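Local coordinates for protein polycyclic ketone monooxygenase (Myceliophthora thermophila, PDB 5MQ6) that uses FAD and NADPH to insert a single oxygen atom next to the carbonyl of ketones, bulky polycyclic ones above all, giving esters or lactones, at residues Asp16-Leu22 / Tyr389-Leu393; Ala86-Leu91 / Phe118-Trp122; Leu295-Gln299 / Glu466-Asp470. The contacts are given in a common frame with arbitrary orientation. Residue numbers count along the deposited sequence, not the author numbering.

Contact 1 (Asp16-Leu22 / Tyr389-Leu393)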
loop_
_atom_site.group_PDB
_atom_site.type_symbol
_atom_site.label_atom_id
_atom_site.label_comp_id
_atom_site.label_asym_id
_atom_site.label_seq_id
_atom_site.Cartn_x
_atom_site.Cartn_y
_atom_site.Cartn_z
ATOM N N ASP A 16 -20.583 -26.014 -16.742
ATOM C CA ASP A 16 -20.263 -24.861 -15.852
ATOM C C ASP A 16 -19.834 -25.401 -14.462
ATOM O O ASP A 16 -18.705 -25.072 -13.965
ATOM C CB ASP A 16 -21.517 -23.923 -15.771
ATOM C CG ASP A 16 -21.470 -22.827 -14.617
ATOM O OD1 ASP A 16 -20.872 -21.715 -14.826
ATOM O OD2 ASP A 16 -22.127 -23.037 -13.541
ATOM N N LEU A 17 -20.687 -26.275 -13.886
ATOM C CA LEU A 17 -20.478 -26.765 -12.497
ATOM C C LEU A 17 -19.310 -27.777 -12.450
ATOM O O LEU A 17 -18.507 -27.783 -11.500
ATOM C CB LEU A 17 -21.769 -27.289 -11.817
ATOM C CG LEU A 17 -22.960 -26.270 -11.727
ATOM C CD1 LEU A 17 -24.225 -26.899 -11.136
ATOM C CD2 LEU A 17 -22.599 -24.995 -10.965
ATOM N N LYS A 18 -19.178 -28.583 -13.501
ATOM C CA LYS A 18 -18.025 -29.452 -13.637
ATOM C C LYS A 18 -16.725 -28.645 -13.583
ATOM O O LYS A 18 -15.865 -28.940 -12.779
ATOM C CB LYS A 18 -18.076 -30.252 -14.948
ATOM C CG LYS A 18 -18.594 -31.656 -14.749
ATOM C CD LYS A 18 -17.513 -32.495 -14.084
ATOM C CE LYS A 18 -18.079 -33.707 -13.359
ATOM N NZ LYS A 18 -17.879 -33.610 -11.878
ATOM N N LEU A 19 -16.594 -27.626 -14.432
ATOM C CA LEU A 19 -15.381 -26.805 -14.486
ATOM C C LEU A 19 -14.937 -26.361 -13.041
ATOM O O LEU A 19 -13.760 -26.234 -12.814
ATOM C CB LEU A 19 -15.491 -25.662 -15.553
ATOM C CG LEU A 19 -14.296 -24.769 -16.029
ATOM C CD1 LEU A 19 -12.925 -25.445 -16.025
ATOM C CD2 LEU A 19 -14.543 -24.129 -17.416
ATOM N N HIS A 20 -15.819 -26.273 -12.041
ATOM C CA HIS A 20 -15.299 -26.166 -10.619
ATOM C C HIS A 20 -14.792 -27.497 -9.937
ATOM O O HIS A 20 -15.126 -27.823 -8.839
ATOM C CB HIS A 20 -16.273 -25.395 -9.779
ATOM C CG HIS A 20 -16.716 -24.112 -10.423
ATOM N ND1 HIS A 20 -17.884 -24.003 -11.153
ATOM C CD2 HIS A 20 -16.128 -22.891 -10.474
ATOM C CE1 HIS A 20 -18.014 -22.766 -11.601
ATOM N NE2 HIS A 20 -16.959 -22.072 -11.206
ATOM N N GLN A 21 -14.018 -28.286 -10.675
ATOM C CA GLN A 21 -12.856 -29.022 -10.149
ATOM C C GLN A 21 -11.581 -28.103 -10.275
ATOM O O GLN A 21 -10.500 -28.401 -9.790
ATOM C CB GLN A 21 -12.712 -30.383 -10.890
ATOM C CG GLN A 21 -12.608 -30.357 -12.438
ATOM C CD GLN A 21 -13.496 -31.405 -13.173
ATOM O OE1 GLN A 21 -13.234 -32.617 -13.131
ATOM N NE2 GLN A 21 -14.519 -30.930 -13.887
ATOM N N LEU A 22 -11.720 -26.982 -10.963
ATOM C CA LEU A 22 -10.805 -25.835 -10.845
ATOM C C LEU A 22 -10.483 -25.480 -9.364
ATOM O O LEU A 22 -9.275 -25.334 -8.936
ATOM C CB LEU A 22 -11.479 -24.631 -11.507
ATOM C CG LEU A 22 -10.750 -23.302 -11.620
ATOM C CD1 LEU A 22 -9.456 -23.489 -12.426
ATOM C CD2 LEU A 22 -11.633 -22.241 -12.283
ATOM N N TYR A 389 -16.863 -17.159 -7.015
ATOM C CA TYR A 389 -16.084 -18.111 -7.833
ATOM C C TYR A 389 -16.570 -18.183 -9.318
ATOM O O TYR A 389 -15.745 -18.196 -10.276
ATOM C CB TYR A 389 -16.048 -19.496 -7.156
ATOM C CG TYR A 389 -14.941 -19.583 -6.142
ATOM C CD1 TYR A 389 -15.109 -19.139 -4.849
ATOM C CD2 TYR A 389 -13.718 -20.094 -6.476
ATOM C CE1 TYR A 389 -14.069 -19.186 -3.916
ATOM C CE2 TYR A 389 -12.681 -20.130 -5.566
ATOM C CZ TYR A 389 -12.875 -19.683 -4.282
ATOM O OH TYR A 389 -11.833 -19.719 -3.372
ATOM N N LYS A 390 -17.884 -18.199 -9.502
ATOM C CA LYS A 390 -18.470 -18.178 -10.844
ATOM C C LYS A 390 -18.220 -16.868 -11.512
ATOM O O LYS A 390 -17.911 -16.858 -12.673
ATOM C CB LYS A 390 -19.979 -18.409 -10.855
ATOM C CG LYS A 390 -20.459 -19.820 -10.507
ATOM C CD LYS A 390 -21.878 -20.081 -11.089
ATOM C CE LYS A 390 -22.978 -20.373 -10.056
ATOM N NZ LYS A 390 -23.289 -21.829 -9.942
ATOM N N LEU A 391 -18.350 -15.755 -10.798
ATOM C CA LEU A 391 -17.999 -14.481 -11.385
ATOM C C LEU A 391 -16.548 -14.365 -11.896
ATOM O O LEU A 391 -16.264 -13.800 -12.976
ATOM C CB LEU A 391 -18.274 -13.384 -10.360
ATOM C CG LEU A 391 -18.172 -11.942 -10.816
ATOM C CD1 LEU A 391 -19.135 -11.654 -11.986
ATOM C CD2 LEU A 391 -18.420 -11.064 -9.557
ATOM N N ASP A 392 -15.622 -14.920 -11.137
ATOM C CA ASP A 392 -14.214 -14.847 -11.485
ATOM C C ASP A 392 -13.739 -15.762 -12.608
ATOM O O ASP A 392 -12.667 -15.515 -13.245
ATOM C CB ASP A 392 -13.379 -15.155 -10.272
ATOM C CG ASP A 392 -11.980 -14.662 -10.430
ATOM O OD1 ASP A 392 -11.793 -13.533 -10.907
ATOM O OD2 ASP A 392 -11.048 -15.434 -10.100
ATOM N N LEU A 393 -14.465 -16.851 -12.812
ATOM C CA LEU A 393 -14.027 -17.899 -13.689
ATOM C C LEU A 393 -13.603 -17.397 -15.090
ATOM O O LEU A 393 -12.516 -17.747 -15.556
ATOM C CB LEU A 393 -15.106 -18.976 -13.778
ATOM C CG LEU A 393 -14.909 -19.984 -14.896
ATOM C CD1 LEU A 393 -13.709 -20.797 -14.591
ATOM C CD2 LEU A 393 -16.133 -20.860 -14.934
#
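An imidazole fills the gap between two helical pieces here, yet His20 NE2, buried by the contact, finds no polar partner anywhere in the model. The arrangement is plain side-chain packing at the surface: the short helix 15-19 near the N-terminus, with the turn that follows it, lies against one side of the long helix 378-406. The backbones stay well apart, the closest CA atoms being those of Asp16 and Lys390 at 8.5 Å, so side chains do most of the bridging. His20 is the centre of an inverse gamma turn, and its CA-to-CB bond points toward helix 378-406. There His20 CE1 is 4.0 Å from Lys390 CG, and His20 NE2 is 4.0 Å from Leu393 CD2. The Lys390 side chain reaches across to the N-terminal segment: its NZ lies 3.4 Å from Leu17 CD2, and Asp16 OD2 makes a long salt bridge with Lys390 NZ (4.0 Å). At the other end of the contact Leu393, with the largest buried area of the set, points into a small apolar patch made by Leu19 and Leu22. Further along helix 378-406, Glu397 and Arg400 also touch Leu22, and Trp419 packs on it from a loop. The tightest apolar approach is Leu22 CD2 to Leu393 CD1, at 3.4 Å.

Contact 2 (Ala86-Leu91 / Phe118-Trp122). With FAD (flavin-adenine dinucleotide), chain B.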
loop_
_atom_site.group_PDB
_atom_site.type_symbol
_atom_site.label_atom_id
_atom_site.label_comp_id
_atom_site.label_asym_id
_atom_site.label_seq_id
_atom_site.Cartn_x
_atom_site.Cartn_y
_atom_site.Cartn_z
ATOM N N ALA A 86 5.059 12.183 4.154
ATOM C CA ALA A 86 5.187 13.189 3.166
ATOM C C ALA A 86 5.032 12.568 1.749
ATOM O O ALA A 86 5.449 13.145 0.726
ATOM C CB ALA A 86 6.525 13.852 3.347
ATOM N N GLY A 87 4.363 11.414 1.692
ATOM C CA GLY A 87 3.956 10.875 0.414
ATOM C C GLY A 87 2.674 11.565 -0.051
ATOM O O GLY A 87 2.292 12.611 0.477
ATOM N N TYR A 88 2.013 10.986 -1.059
ATOM C CA TYR A 88 0.759 11.542 -1.590
ATOM C C TYR A 88 -0.295 11.700 -0.501
ATOM O O TYR A 88 -1.060 12.655 -0.507
ATOM C CB TYR A 88 0.176 10.729 -2.747
ATOM C CG TYR A 88 0.918 10.862 -4.045
ATOM C CD1 TYR A 88 1.692 11.978 -4.363
ATOM C CD2 TYR A 88 0.809 9.879 -5.029
ATOM C CE1 TYR A 88 2.369 12.064 -5.614
ATOM C CE2 TYR A 88 1.444 10.003 -6.236
ATOM C CZ TYR A 88 2.216 11.088 -6.539
ATOM O OH TYR A 88 2.787 11.201 -7.778
ATOM N N GLY A 89 -0.345 10.780 0.430
ATOM C CA GLY A 89 -1.278 10.922 1.524
ATOM C C GLY A 89 -1.069 12.107 2.428
ATOM O O GLY A 89 -1.985 12.853 2.693
ATOM N N GLY A 90 0.128 12.255 2.961
ATOM C CA GLY A 90 0.412 13.410 3.761
ATOM C C GLY A 90 0.325 14.713 3.015
ATOM O O GLY A 90 -0.099 15.739 3.581
ATOM N N LEU A 91 0.764 14.702 1.755
ATOM C CA LEU A 91 0.554 15.888 0.929
ATOM C C LEU A 91 -0.930 16.274 0.808
ATOM O O LEU A 91 -1.250 17.452 0.901
ATOM C CB LEU A 91 1.170 15.731 -0.438
ATOM C CG LEU A 91 2.700 15.724 -0.503
ATOM C CD1 LEU A 91 3.069 15.184 -1.865
ATOM C CD2 LEU A 91 3.211 17.140 -0.262
ATOM N N PHE A 118 10.124 14.463 -0.326
ATOM C CA PHE A 118 8.708 14.204 -0.571
ATOM C C PHE A 118 8.501 12.992 -1.466
ATOM O O PHE A 118 9.367 12.650 -2.282
ATOM C CB PHE A 118 8.019 15.403 -1.213
ATOM C CG PHE A 118 7.975 16.609 -0.329
ATOM C CD1 PHE A 118 6.984 16.698 0.640
ATOM C CD2 PHE A 118 8.871 17.667 -0.480
ATOM C CE1 PHE A 118 6.875 17.779 1.477
ATOM C CE2 PHE A 118 8.753 18.837 0.359
ATOM C CZ PHE A 118 7.751 18.844 1.342
ATOM N N GLY A 119 7.338 12.374 -1.328
ATOM C CA GLY A 119 6.948 11.343 -2.280
ATOM C C GLY A 119 6.557 9.989 -1.708
ATOM O O GLY A 119 5.894 9.255 -2.374
ATOM N N GLY A 120 6.985 9.674 -0.473
ATOM C CA GLY A 120 6.738 8.387 0.126
ATOM C C GLY A 120 7.211 7.226 -0.784
ATOM O O GLY A 120 8.396 7.161 -1.193
ATOM N N THR A 121 6.290 6.324 -1.075
ATOM C CA THR A 121 6.491 5.299 -2.081
ATOM C C THR A 121 7.386 5.713 -3.283
ATOM O O THR A 121 8.290 4.952 -3.658
ATOM C CB THR A 121 5.117 4.853 -2.625
ATOM O OG1 THR A 121 4.318 4.295 -1.561
ATOM C CG2 THR A 121 5.270 3.801 -3.725
ATOM N N TRP A 122 7.068 6.875 -3.860
ATOM C CA TRP A 122 7.742 7.407 -5.061
ATOM C C TRP A 122 9.120 8.065 -4.779
ATOM O O TRP A 122 9.850 8.394 -5.729
ATOM C CB TRP A 122 6.788 8.354 -5.861
ATOM C CG TRP A 122 5.475 7.636 -6.068
ATOM C CD1 TRP A 122 4.301 7.931 -5.519
ATOM C CD2 TRP A 122 5.291 6.395 -6.762
ATOM N NE1 TRP A 122 3.351 6.958 -5.829
ATOM C CE2 TRP A 122 3.939 6.010 -6.595
ATOM C CE3 TRP A 122 6.139 5.564 -7.488
ATOM C CZ2 TRP A 122 3.414 4.851 -7.136
ATOM C CZ3 TRP A 122 5.602 4.419 -8.064
ATOM C CH2 TRP A 122 4.248 4.064 -7.869
HETATM P PA FAD B . 3.523 6.265 1.586
HETATM O O1A FAD B . 3.964 4.906 2.017
HETATM O O2A FAD B . 3.636 6.702 0.136
HETATM O O5B FAD B . 4.319 7.345 2.468
HETATM C C5B FAD B . 4.399 7.193 3.845
HETATM C C4B FAD B . 5.765 7.665 4.300
HETATM O O4B FAD B . 5.728 7.702 5.739
HETATM C C3B FAD B . 6.944 6.777 3.912
HETATM O O3B FAD B . 8.007 7.570 3.451
HETATM C C2B FAD B . 7.320 6.098 5.200
HETATM O O2B FAD B . 8.686 5.765 5.260
HETATM C C1B FAD B . 6.930 7.153 6.213
HETATM N N9A FAD B . 6.761 6.622 7.543
HETATM C C8A FAD B . 5.978 5.566 7.906
HETATM N N7A FAD B . 6.130 5.371 9.212
HETATM C C5A FAD B . 7.006 6.255 9.718
HETATM C C6A FAD B . 7.535 6.545 11.062
HETATM N N6A FAD B . 7.253 5.873 12.159
HETATM N N1A FAD B . 8.328 7.585 11.102
HETATM C C2A FAD B . 8.685 8.303 10.011
HETATM N N3A FAD B . 8.283 8.129 8.774
HETATM C C4A FAD B . 7.436 7.067 8.596
HETATM N N1 FAD B . -1.104 2.084 -5.089
HETATM C C2 FAD B . -2.013 2.419 -6.063
HETATM O O2 FAD B . -3.155 2.744 -5.765
HETATM N N3 FAD B . -1.666 2.394 -7.358
HETATM C C4 FAD B . -0.422 2.035 -7.713
HETATM O O4 FAD B . -0.164 2.039 -8.910
HETATM C C4X FAD B . 0.627 1.658 -6.750
HETATM N N5 FAD B . 1.903 1.263 -7.075
HETATM C C5X FAD B . 2.755 0.944 -6.070
HETATM C C6 FAD B . 4.132 0.502 -6.380
HETATM C C7 FAD B . 4.980 0.174 -5.218
HETATM C C7M FAD B . 6.408 -0.282 -5.415
HETATM C C8 FAD B . 4.490 0.250 -3.810
HETATM C C8M FAD B . 5.360 -0.081 -2.599
HETATM C C9 FAD B . 3.194 0.655 -3.561
HETATM C C9A FAD B . 2.319 1.000 -4.630
HETATM N N10 FAD B . 1.004 1.381 -4.314
HETATM C C10 FAD B . 0.155 1.738 -5.366
HETATM C "C1'" FAD B . 0.526 1.530 -2.920
HETATM C "C2'" FAD B . 1.087 2.926 -2.421
HETATM O "O2'" FAD B . 1.771 2.733 -1.174
HETATM C "C3'" FAD B . 0.011 4.059 -2.303
HETATM O "O3'" FAD B . -0.589 4.270 -3.584
HETATM C "C4'" FAD B . 0.505 5.473 -1.913
HETATM O "O4'" FAD B . 1.783 5.904 -2.562
HETATM C "C5'" FAD B . 0.605 5.588 -0.378
HETATM O "O5'" FAD B . 0.667 7.013 -0.060
HETATM P P FAD B . 0.854 7.291 1.526
HETATM O O1P FAD B . 1.386 8.770 1.601
HETATM O O2P FAD B . -0.443 6.821 2.199
HETATM O O3P FAD B . 1.982 6.207 2.038
HETATM O O HOH W 1 3.127 8.331 -1.906
#
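Phe118 opens the second segment by packing its ring beside the start of the dinucleotide-binding turn: its CD1 is 4.0 Å from Ala86 CB and 3.9 Å from Leu91 CD2, while Phe179 and Tyr165 meet the same ring edge-to-face. Gly119 then ties the two backbones together, its N donating a nearly straight hydrogen bond to Ala86 O (2.9 Å). Its backbone angles would jam a side chain against the preceding carbonyl. At Gly120 the two backbones are in contact, its CA 3.7 Å from Gly87 CA; a CB here would run into both Gly87 and the FAD phosphate oxygen O2A. Gly87 is constrained too, since a CB would strike FAD O1P; Gly87, the N-cap of helix 88-99, and Gly90 fit a Rossmann-type GxGxxG turn, consistent with the FAD bound here. Thr121 turns to the cofactor, its N giving a 2.9 Å hydrogen bond to FAD O2A and its OG1 sharing one with FAD O2' (3.0 Å). Trp122 closes the segment: its CD1 lies 3.6 Å from Tyr88 CE2, its CH2 is 3.7 Å from FAD N5, and its NE1 is hydrogen-bonded to Tyr139. Between the segments, one water accepts from Tyr88 N (3.0 Å), with Gly119 O (3.0 Å), FAD O2A (2.7 Å) and FAD O4' (2.9 Å) also within hydrogen-bonding reach. With Gly89 N on FAD O1P (2.9 Å) and Thr121 N on O2A, each phosphate receives a backbone amide from a different segment, brought close by glycines.

Contact 3 (Leu295-Gln299 / Glu466-Asp470)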
loop_
_atom_site.group_PDB
_atom_site.type_symbol
_atom_site.label_atom_id
_atom_site.label_comp_id
_atom_site.label_asym_id
_atom_site.label_seq_id
_atom_site.Cartn_x
_atom_site.Cartn_y
_atom_site.Cartn_z
ATOM N N LEU A 295 19.808 -14.338 -16.155
ATOM C CA LEU A 295 18.853 -13.917 -15.095
ATOM C C LEU A 295 18.120 -15.131 -14.590
ATOM O O LEU A 295 17.446 -15.791 -15.366
ATOM C CB LEU A 295 17.856 -12.866 -15.625
ATOM C CG LEU A 295 16.681 -12.378 -14.719
ATOM C CD1 LEU A 295 17.244 -11.788 -13.439
ATOM C CD2 LEU A 295 15.833 -11.324 -15.444
ATOM N N TYR A 296 18.250 -15.412 -13.298
ATOM C CA TYR A 296 17.513 -16.433 -12.661
ATOM C C TYR A 296 16.389 -15.788 -11.839
ATOM O O TYR A 296 16.663 -14.924 -11.006
ATOM C CB TYR A 296 18.411 -17.238 -11.735
ATOM C CG TYR A 296 19.444 -18.000 -12.547
ATOM C CD1 TYR A 296 20.515 -17.317 -13.145
ATOM C CD2 TYR A 296 19.313 -19.367 -12.780
ATOM C CE1 TYR A 296 21.439 -17.980 -13.914
ATOM C CE2 TYR A 296 20.247 -20.047 -13.548
ATOM C CZ TYR A 296 21.301 -19.338 -14.100
ATOM O OH TYR A 296 22.251 -19.922 -14.871
ATOM N N VAL A 297 15.148 -16.233 -12.058
ATOM C CA VAL A 297 14.019 -15.726 -11.350
ATOM C C VAL A 297 13.507 -16.773 -10.389
ATOM O O VAL A 297 13.072 -17.840 -10.797
ATOM C CB VAL A 297 12.904 -15.358 -12.307
ATOM C CG1 VAL A 297 11.679 -15.000 -11.489
ATOM C CG2 VAL A 297 13.321 -14.226 -13.260
ATOM N N PHE A 298 13.546 -16.455 -9.096
ATOM C CA PHE A 298 13.164 -17.418 -8.054
ATOM C C PHE A 298 11.744 -17.200 -7.557
ATOM O O PHE A 298 11.434 -16.211 -6.908
ATOM C CB PHE A 298 14.195 -17.455 -6.916
ATOM C CG PHE A 298 15.623 -17.767 -7.387
ATOM C CD1 PHE A 298 16.416 -16.790 -7.978
ATOM C CD2 PHE A 298 16.156 -19.044 -7.248
ATOM C CE1 PHE A 298 17.728 -17.043 -8.405
ATOM C CE2 PHE A 298 17.462 -19.322 -7.702
ATOM C CZ PHE A 298 18.236 -18.326 -8.296
ATOM N N GLN A 299 10.898 -18.184 -7.836
ATOM C CA GLN A 299 9.464 -18.093 -7.687
ATOM C C GLN A 299 8.888 -19.089 -6.652
ATOM O O GLN A 299 9.136 -20.315 -6.644
ATOM C CB GLN A 299 8.803 -18.391 -9.026
ATOM C CG GLN A 299 7.259 -18.248 -8.974
ATOM C CD GLN A 299 6.625 -18.559 -10.322
ATOM O OE1 GLN A 299 6.519 -17.692 -11.210
ATOM N NE2 GLN A 299 6.266 -19.824 -10.509
ATOM N N GLU A 466 21.846 -26.236 -6.714
ATOM C CA GLU A 466 22.424 -24.968 -6.316
ATOM C C GLU A 466 22.417 -24.090 -7.524
ATOM O O GLU A 466 22.609 -24.590 -8.636
ATOM C CB GLU A 466 23.861 -25.165 -5.826
ATOM C CG GLU A 466 24.890 -24.265 -6.496
ATOM C CD GLU A 466 25.769 -23.529 -5.513
ATOM O OE1 GLU A 466 25.654 -22.262 -5.401
ATOM O OE2 GLU A 466 26.573 -24.234 -4.855
ATOM N N TYR A 467 22.243 -22.787 -7.300
ATOM C CA TYR A 467 22.201 -21.778 -8.339
ATOM C C TYR A 467 23.197 -20.705 -7.902
ATOM O O TYR A 467 22.915 -19.938 -6.956
ATOM C CB TYR A 467 20.774 -21.203 -8.464
ATOM C CG TYR A 467 19.765 -22.249 -8.895
ATOM C CD1 TYR A 467 19.221 -23.148 -7.963
ATOM C CD2 TYR A 467 19.376 -22.409 -10.271
ATOM C CE1 TYR A 467 18.352 -24.181 -8.368
ATOM C CE2 TYR A 467 18.472 -23.438 -10.669
ATOM C CZ TYR A 467 17.973 -24.315 -9.701
ATOM O OH TYR A 467 17.091 -25.347 -10.010
ATOM N N PRO A 468 24.387 -20.671 -8.534
ATOM C CA PRO A 468 25.367 -19.635 -8.218
ATOM C C PRO A 468 24.938 -18.292 -8.741
ATOM O O PRO A 468 24.439 -18.254 -9.839
ATOM C CB PRO A 468 26.602 -20.085 -9.019
ATOM C CG PRO A 468 26.411 -21.531 -9.204
ATOM C CD PRO A 468 24.960 -21.647 -9.482
ATOM N N LEU A 469 25.159 -17.209 -8.004
ATOM C CA LEU A 469 24.880 -15.868 -8.526
ATOM C C LEU A 469 25.984 -14.914 -8.219
ATOM O O LEU A 469 26.647 -15.041 -7.193
ATOM C CB LEU A 469 23.608 -15.245 -7.916
ATOM C CG LEU A 469 22.214 -15.813 -8.177
ATOM C CD1 LEU A 469 22.002 -16.272 -9.624
ATOM C CD2 LEU A 469 21.920 -16.948 -7.237
ATOM N N ASP A 470 26.108 -13.921 -9.094
ATOM C CA ASP A 470 26.941 -12.730 -8.882
ATOM C C ASP A 470 26.231 -11.639 -8.062
ATOM O O ASP A 470 26.783 -11.164 -7.089
ATOM C CB ASP A 470 27.320 -12.131 -10.222
ATOM C CG ASP A 470 28.096 -13.098 -11.058
ATOM O OD1 ASP A 470 28.804 -13.952 -10.455
ATOM O OD2 ASP A 470 27.974 -13.012 -12.300
#
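Three aromatic rings do most of the work, Tyr467, Tyr296 and Phe298 giving up 54, 53 and 52 Å² to the contact. Tyr467 reaches from its strand toward the other two. Phe298 turns its edge to the face of the Tyr467 ring in an offset edge-to-face pair, with centroids 5.8 Å apart and planes at 90°, and its CZ also rests 3.8 Å from Tyr467 CB. Two residues back on the same face of the strand, Tyr296 brings CD2 to 3.9 Å from Tyr467 CD2. Leu469 fills in beside them, its CD1 4.0 Å from Tyr296 CD1 and its CD2 4.1 Å from Phe298 CZ. The closest CA atoms, those of Tyr296 and Tyr467, are 8.3 Å apart: these strands are not paired but belong to different sheets and pack through side chains. Phe298 also touches NADPH and Val452, so the cluster borders the dinucleotide pocket. Strand 294-299 runs between 271-275 and 442-446 in a five-stranded parallel sheet, with Leu295 and Val297 facing helix 279-289. Over the other face lies strand 465-468, an outer strand of a small antiparallel sheet, just before the chain enters the parallel sheet as strand 471-474.

How the contacts relate
The three contacts lie far apart, and none touches another. Contact 2 sits deepest, about 12 Å from the centre of the chain, directly on the FAD pyrophosphate and flavin. Contact 3 belongs to the NADPH side: its centre is 34 Å from that of contact 2, with nearest atoms about 20 Å apart, and NADPH lies between them, about 7 Å from the side chain of Trp122 and about 5 Å from that of Phe298. Contact 1 is peripheral, centre to centre 41 Å from contact 2 and 36 Å from contact 3, though its Tyr389 side chain is about 12 Å from that of Lys425, an NADPH-binding residue. Along the chain its segments enclose contact 2 but alternate with those of contact 3.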